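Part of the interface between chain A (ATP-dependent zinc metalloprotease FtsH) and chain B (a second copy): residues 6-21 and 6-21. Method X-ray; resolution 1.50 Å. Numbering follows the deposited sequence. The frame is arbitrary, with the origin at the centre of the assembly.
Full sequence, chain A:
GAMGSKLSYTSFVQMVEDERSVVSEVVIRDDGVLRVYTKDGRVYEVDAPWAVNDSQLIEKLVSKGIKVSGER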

# COMPACT_ATOMS: atom_id res chain seq x y z
N LYS A 6 17.80 16.53 -11.27
CA LYS A 6 16.44 15.99 -11.42
C LYS A 6 16.21 14.79 -10.50
O LYS A 6 17.04 13.88 -10.42
N LEU A 7 15.08 14.78 -9.79
CA LEU A 7 14.74 13.68 -8.90
C LEU A 7 13.28 13.29 -9.17
O LEU A 7 12.40 14.16 -9.25
N SER A 8 13.03 11.99 -9.31
CA SER A 8 11.66 11.54 -9.53
C SER A 8 10.81 11.75 -8.29
O SER A 8 11.32 11.80 -7.16
N TYR A 9 9.50 11.85 -8.50
CA TYR A 9 8.57 11.94 -7.39
C TYR A 9 8.67 10.67 -6.53
O TYR A 9 8.64 10.74 -5.30
N THR A 10 8.81 9.50 -7.18
CA THR A 10 8.96 8.26 -6.42
C THR A 10 10.18 8.28 -5.49
O THR A 10 10.09 7.93 -4.31
N SER A 11 11.33 8.67 -6.02
CA SER A 11 12.53 8.68 -5.20
C SER A 11 12.42 9.74 -4.10
O SER A 11 12.85 9.51 -2.98
N PHE A 12 11.82 10.89 -4.41
CA PHE A 12 11.51 11.89 -3.40
C PHE A 12 10.70 11.31 -2.24
O PHE A 12 11.07 11.49 -1.07
N VAL A 13 9.61 10.62 -2.55
CA VAL A 13 8.76 10.06 -1.50
C VAL A 13 9.55 9.01 -0.71
O VAL A 13 9.45 8.96 0.52
N GLN A 14 10.35 8.19 -1.39
CA GLN A 14 11.20 7.21 -0.69
C GLN A 14 12.15 7.92 0.29
O GLN A 14 12.35 7.48 1.43
N MET A 15 12.75 9.01 -0.17
CA MET A 15 13.68 9.75 0.67
C MET A 15 12.97 10.34 1.89
O MET A 15 13.52 10.32 3.00
N VAL A 16 11.75 10.82 1.70
CA VAL A 16 10.94 11.36 2.81
C VAL A 16 10.58 10.27 3.81
O VAL A 16 10.59 10.49 5.02
N GLU A 17 10.27 9.07 3.31
CA GLU A 17 9.83 7.96 4.16
C GLU A 17 10.98 7.24 4.87
O GLU A 17 10.75 6.51 5.85
N ASP A 18 12.20 7.44 4.39
CA ASP A 18 13.37 6.68 4.86
C ASP A 18 13.46 6.79 6.38
O ASP A 18 13.36 7.88 6.93
N GLU A 19 13.67 5.66 7.04
CA GLU A 19 13.83 5.63 8.48
C GLU A 19 14.95 6.57 8.95
O GLU A 19 14.88 7.13 10.05
N ARG A 20 15.98 6.73 8.13
CA ARG A 20 17.08 7.66 8.38
C ARG A 20 17.14 8.74 7.30
O ARG A 20 18.21 9.03 6.76
N SER A 21 15.99 9.33 6.96
CA SER A 21 15.90 10.34 5.90
C SER A 21 17.01 11.39 5.88
O SER A 21 17.41 11.95 6.90
N LYS B 6 22.85 -3.46 13.52
CA LYS B 6 21.42 -3.81 13.52
C LYS B 6 20.63 -2.94 12.54
O LYS B 6 20.79 -1.72 12.51
N LEU B 7 19.79 -3.57 11.72
CA LEU B 7 18.96 -2.84 10.77
C LEU B 7 17.53 -3.38 10.88
O LEU B 7 17.31 -4.60 10.90
N SER B 8 16.56 -2.48 10.95
CA SER B 8 15.17 -2.91 11.02
C SER B 8 14.73 -3.54 9.71
O SER B 8 15.28 -3.24 8.64
N TYR B 9 13.71 -4.39 9.79
CA TYR B 9 13.12 -4.97 8.59
C TYR B 9 12.55 -3.84 7.71
O TYR B 9 12.69 -3.88 6.48
N THR B 10 11.92 -2.84 8.33
CA THR B 10 11.39 -1.71 7.55
C THR B 10 12.48 -0.99 6.75
O THR B 10 12.32 -0.72 5.55
N SER B 11 13.59 -0.66 7.41
CA SER B 11 14.64 0.05 6.71
C SER B 11 15.28 -0.84 5.64
O SER B 11 15.60 -0.36 4.56
N PHE B 12 15.43 -2.12 5.93
CA PHE B 12 15.86 -3.08 4.92
C PHE B 12 14.99 -3.05 3.67
O PHE B 12 15.51 -2.94 2.55
N VAL B 13 13.67 -3.14 3.84
CA VAL B 13 12.77 -3.13 2.70
C VAL B 13 12.88 -1.80 1.95
O VAL B 13 12.89 -1.77 0.72
N GLN B 14 12.98 -0.68 2.68
CA GLN B 14 13.17 0.63 2.04
C GLN B 14 14.45 0.63 1.19
O GLN B 14 14.46 1.15 0.06
N MET B 15 15.51 0.07 1.74
CA MET B 15 16.78 0.04 1.02
C MET B 15 16.68 -0.80 -0.25
O MET B 15 17.22 -0.44 -1.29
N VAL B 16 15.95 -1.91 -0.16
CA VAL B 16 15.72 -2.78 -1.33
C VAL B 16 14.89 -2.07 -2.40
O VAL B 16 15.15 -2.21 -3.59
N GLU B 17 13.90 -1.30 -1.97
CA GLU B 17 12.98 -0.62 -2.89
C GLU B 17 13.56 0.65 -3.51
O GLU B 17 13.05 1.14 -4.53
N ASP B 18 14.62 1.19 -2.90
CA ASP B 18 15.17 2.50 -3.28
C ASP B 18 15.46 2.51 -4.77
O ASP B 18 16.06 1.58 -5.30
N GLU B 19 15.03 3.57 -5.45
CA GLU B 19 15.29 3.74 -6.87
C GLU B 19 16.79 3.64 -7.19
O GLU B 19 17.17 3.18 -8.27
N ARG B 20 17.63 4.08 -6.26
CA ARG B 20 19.09 3.97 -6.38
C ARG B 20 19.65 3.09 -5.25
O ARG B 20 20.63 3.46 -4.60
N SER B 21 19.03 1.93 -5.02
CA SER B 21 19.44 1.02 -3.94
C SER B 21 20.95 0.82 -3.77
O SER B 21 21.70 0.62 -4.73

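This is a small, predominantly polar two-fold contact, in which one face of each helix, with the residues just before it, receives the loop that follows the helix of the other copy, and hydrogen bonds and bridging waters do most of the joining. The two stretches bury 601 Å² in total, and because the axis is exact, every interaction occurs twice; one half suffices to read the rules.

The register sets the pairing: Ser A11 lies opposite Glu B19, and Gln A14 opposite Asp B18. From the N-cap and helix of chain A, Ser A8, Thr A10, Ser A11, Gln A14 and Glu A17 send their CA-to-CB bonds toward the partner, whereas Tyr A9 and Phe A12 point away and leave this face to small and polar groups.

The first rule is to let one serine do two jobs. Ser A8, chi1 p, is the N-cap: its OG accepts from Ser A11 N at 2.9 Å, and the same OG donates to Glu B19 OE1 at 2.7 Å. Glu B19 reaches this site with chi1 and chi2 both t, an extended arm, before chi3 turns to -61°. Its other carboxylate oxygen is served by water 1, which donates to Glu B19 OE2 at 2.6 Å and accepts from Ser A8 N at 2.9 Å. The carboxylate thus engages the start of the helix through both oxygens, one directly and one through solvent, an arrangement well suited to the exposed NH groups and dipole of a helix N-terminus.

Arg B20 approaches differently. Its CA-to-CB bond runs sideways, but the m, t, m chain brings the guanidinium to Ser A11, where NH1 donates to Ser A11 OG at 2.7 Å and NH2 adds a weak bond to the same OG at 3.1 Å. Ser A11, chi1 t, meets the guanidinium at its edge, as does Met A15, whose SD lies 3.7 Å from Arg B20 NH2. Leu A7 CD1, 3.7 Å from Arg B20 NH1, supplies an apolar neighbour. Within its own chain, Arg B20 NH1 also forms a long salt bridge of 3.8 Å with Glu B19 OE2, and Arg B20 N donates to Asp B18 OD1 at 2.8 Å, a bond within the loop itself.

Gln A14, with the m, t chain, is among the most covered residues of the contact. Its OE1 accepts from Glu B19 N at 3.0 Å with a good angle of 157°, so a side chain reads the backbone just past the end of the partner helix; Gln A14 NE2 lies 3.3 Å from Glu B17 O.

Water 2 ties the polar elements together. It accepts from Ser A11 OG at 2.8 Å and donates to Gln A14 OE1 at 2.8 Å and to Asp B18 OD1 at 2.7 Å, so that the two oxygens, Gln A14 OE1 and Asp B18 OD1, can sit 4.0 Å apart with a shared donor between them. Ser A11 OG accepts from arginine and donates to this water, leaving no role of the hydroxyl unused.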

# COMPACT_ATOMS: atom_id res chain seq x y z
CB LYS A 6 16.22 15.59 -12.88
CG LYS A 6 14.87 14.97 -13.24
CD LYS A 6 14.76 14.85 -14.77
CE LYS A 6 14.04 13.59 -15.21
NZ LYS A 6 12.58 13.60 -14.89
CB LEU A 7 14.92 14.14 -7.46
CG LEU A 7 14.62 13.15 -6.34
CD1 LEU A 7 15.64 12.02 -6.36
CD2 LEU A 7 14.62 13.83 -4.97
CB SER A 8 11.64 10.06 -9.94
OG SER A 8 11.98 9.26 -8.81
CB TYR A 9 7.13 12.19 -7.88
CG TYR A 9 6.16 12.36 -6.74
CD1 TYR A 9 6.21 13.50 -5.94
CD2 TYR A 9 5.23 11.37 -6.42
CE1 TYR A 9 5.37 13.65 -4.87
CE2 TYR A 9 4.37 11.52 -5.33
CZ TYR A 9 4.44 12.68 -4.57
OH TYR A 9 3.63 12.89 -3.48
CB THR A 10 9.09 7.07 -7.38
OG1 THR A 10 7.90 6.99 -8.15
CG2 THR A 10 9.32 5.75 -6.59
CB SER A 11 13.76 8.92 -6.06
OG SER A 11 14.95 8.92 -5.26
CB PHE A 12 10.78 13.07 -4.05
CG PHE A 12 10.13 14.01 -3.06
CD1 PHE A 12 10.90 14.75 -2.17
CD2 PHE A 12 8.75 14.13 -3.03
CE1 PHE A 12 10.29 15.62 -1.27
CE2 PHE A 12 8.13 14.98 -2.13
CZ PHE A 12 8.89 15.73 -1.25
CB VAL A 13 7.46 9.46 -2.07
CG1 VAL A 13 6.70 8.69 -1.00
CG2 VAL A 13 6.58 10.55 -2.67
CB GLN A 14 12.00 6.37 -1.69
CG GLN A 14 11.12 5.41 -2.48
CD GLN A 14 11.81 4.77 -3.66
OE1 GLN A 14 12.94 5.12 -4.03
NE2 GLN A 14 11.15 3.79 -4.24
CB MET A 15 14.41 10.83 -0.13
CG MET A 15 15.37 10.25 -1.16
SD MET A 15 16.06 11.51 -2.24
CE MET A 15 16.95 12.40 -1.01
CB VAL A 16 9.64 11.98 2.25
CG1 VAL A 16 8.61 12.24 3.36
CG2 VAL A 16 9.98 13.23 1.47
CB GLU A 17 9.08 6.93 3.30
CG GLU A 17 7.72 7.38 2.80
CD GLU A 17 6.61 7.15 3.79
OE1 GLU A 17 6.48 6.01 4.31
OE2 GLU A 17 5.86 8.10 4.04
CB ASP A 18 14.62 7.30 4.21
CG ASP A 18 15.90 6.51 4.44
OD1 ASP A 18 16.08 5.84 5.48
OD2 ASP A 18 16.78 6.61 3.56
CB GLU A 19 14.16 4.19 8.91
CG GLU A 19 14.39 4.04 10.40
CD GLU A 19 14.67 2.60 10.78
OE1 GLU A 19 13.78 1.76 10.55
OE2 GLU A 19 15.77 2.32 11.28
CB ARG A 20 18.41 6.91 8.39
CG ARG A 20 18.57 5.89 9.53
CD ARG A 20 19.85 5.06 9.40
NE ARG A 20 19.94 4.39 8.10
CZ ARG A 20 19.24 3.30 7.76
NH1 ARG A 20 18.40 2.73 8.62
NH2 ARG A 20 19.39 2.78 6.55
CB SER A 21 14.54 11.05 5.95
OG SER A 21 14.40 12.02 4.93
CB LYS B 6 20.86 -3.66 14.94
CG LYS B 6 19.38 -3.96 15.14
CD LYS B 6 19.07 -3.97 16.65
CE LYS B 6 17.71 -3.38 16.97
NZ LYS B 6 16.57 -4.23 16.51
CB LEU B 7 19.52 -3.07 9.37
CG LEU B 7 18.81 -2.40 8.20
CD1 LEU B 7 18.98 -0.88 8.28
CD2 LEU B 7 19.35 -2.91 6.86
CB SER B 8 14.25 -1.73 11.38
OG SER B 8 14.17 -0.85 10.27
CB TYR B 9 12.05 -6.03 8.95
CG TYR B 9 11.49 -6.69 7.72
CD1 TYR B 9 12.27 -7.56 6.97
CD2 TYR B 9 10.19 -6.41 7.28
CE1 TYR B 9 11.78 -8.14 5.82
CE2 TYR B 9 9.69 -7.00 6.11
CZ TYR B 9 10.50 -7.87 5.40
OH TYR B 9 10.07 -8.48 4.24
CB THR B 10 10.71 -0.70 8.48
OG1 THR B 10 9.62 -1.36 9.12
CG2 THR B 10 10.21 0.52 7.67
CB SER B 11 15.69 0.55 7.69
OG SER B 11 16.72 1.27 7.01
CB PHE B 12 15.90 -4.49 5.53
CG PHE B 12 16.02 -5.60 4.51
CD1 PHE B 12 17.16 -5.73 3.72
CD2 PHE B 12 14.98 -6.50 4.34
CE1 PHE B 12 17.26 -6.76 2.79
CE2 PHE B 12 15.06 -7.52 3.42
CZ PHE B 12 16.20 -7.66 2.64
CB VAL B 13 11.31 -3.42 3.12
CG1 VAL B 13 10.36 -3.20 1.94
CG2 VAL B 13 11.18 -4.84 3.66
CB GLN B 14 13.22 1.74 3.09
CG GLN B 14 11.88 1.98 3.76
CD GLN B 14 11.94 2.87 4.98
OE1 GLN B 14 13.02 3.23 5.47
NE2 GLN B 14 10.78 3.27 5.46
CB MET B 15 17.92 -0.44 1.92
CG MET B 15 18.25 0.56 3.03
SD MET B 15 19.44 -0.09 4.21
CE MET B 15 20.79 -0.26 3.10
CB VAL B 16 14.97 -4.06 -0.88
CG1 VAL B 16 14.41 -4.84 -2.08
CG2 VAL B 16 15.89 -4.91 -0.03
CB GLU B 17 11.69 -0.25 -2.15
CG GLU B 17 10.81 -1.42 -1.77
CD GLU B 17 9.88 -1.85 -2.88
OE1 GLU B 17 9.16 -0.98 -3.44
OE2 GLU B 17 9.85 -3.05 -3.17
CB ASP B 18 16.47 2.70 -2.48
CG ASP B 18 17.07 4.09 -2.61
OD1 ASP B 18 16.92 4.78 -3.64
OD2 ASP B 18 17.75 4.49 -1.64
CB GLU B 19 14.77 5.11 -7.31
CG GLU B 19 15.01 5.41 -8.77
CD GLU B 19 14.44 6.76 -9.16
OE1 GLU B 19 13.21 6.92 -9.05
OE2 GLU B 19 15.22 7.64 -9.56
CB ARG B 20 19.72 5.36 -6.28
CG ARG B 20 19.37 6.31 -7.43
CD ARG B 20 19.91 7.73 -7.20
NE ARG B 20 19.46 8.28 -5.92
CZ ARG B 20 18.24 8.75 -5.68
NH1 ARG B 20 17.31 8.75 -6.64
NH2 ARG B 20 17.93 9.22 -4.48
CB SER B 21 18.76 -0.34 -4.11
OG SER B 21 19.11 -1.24 -3.07
O HOH W 1 15.28 10.22 -9.85
O HOH W 2 15.07 6.79 -3.52
O HOH W 3 15.76 3.12 5.23
O HOH W 4 17.29 0.26 11.65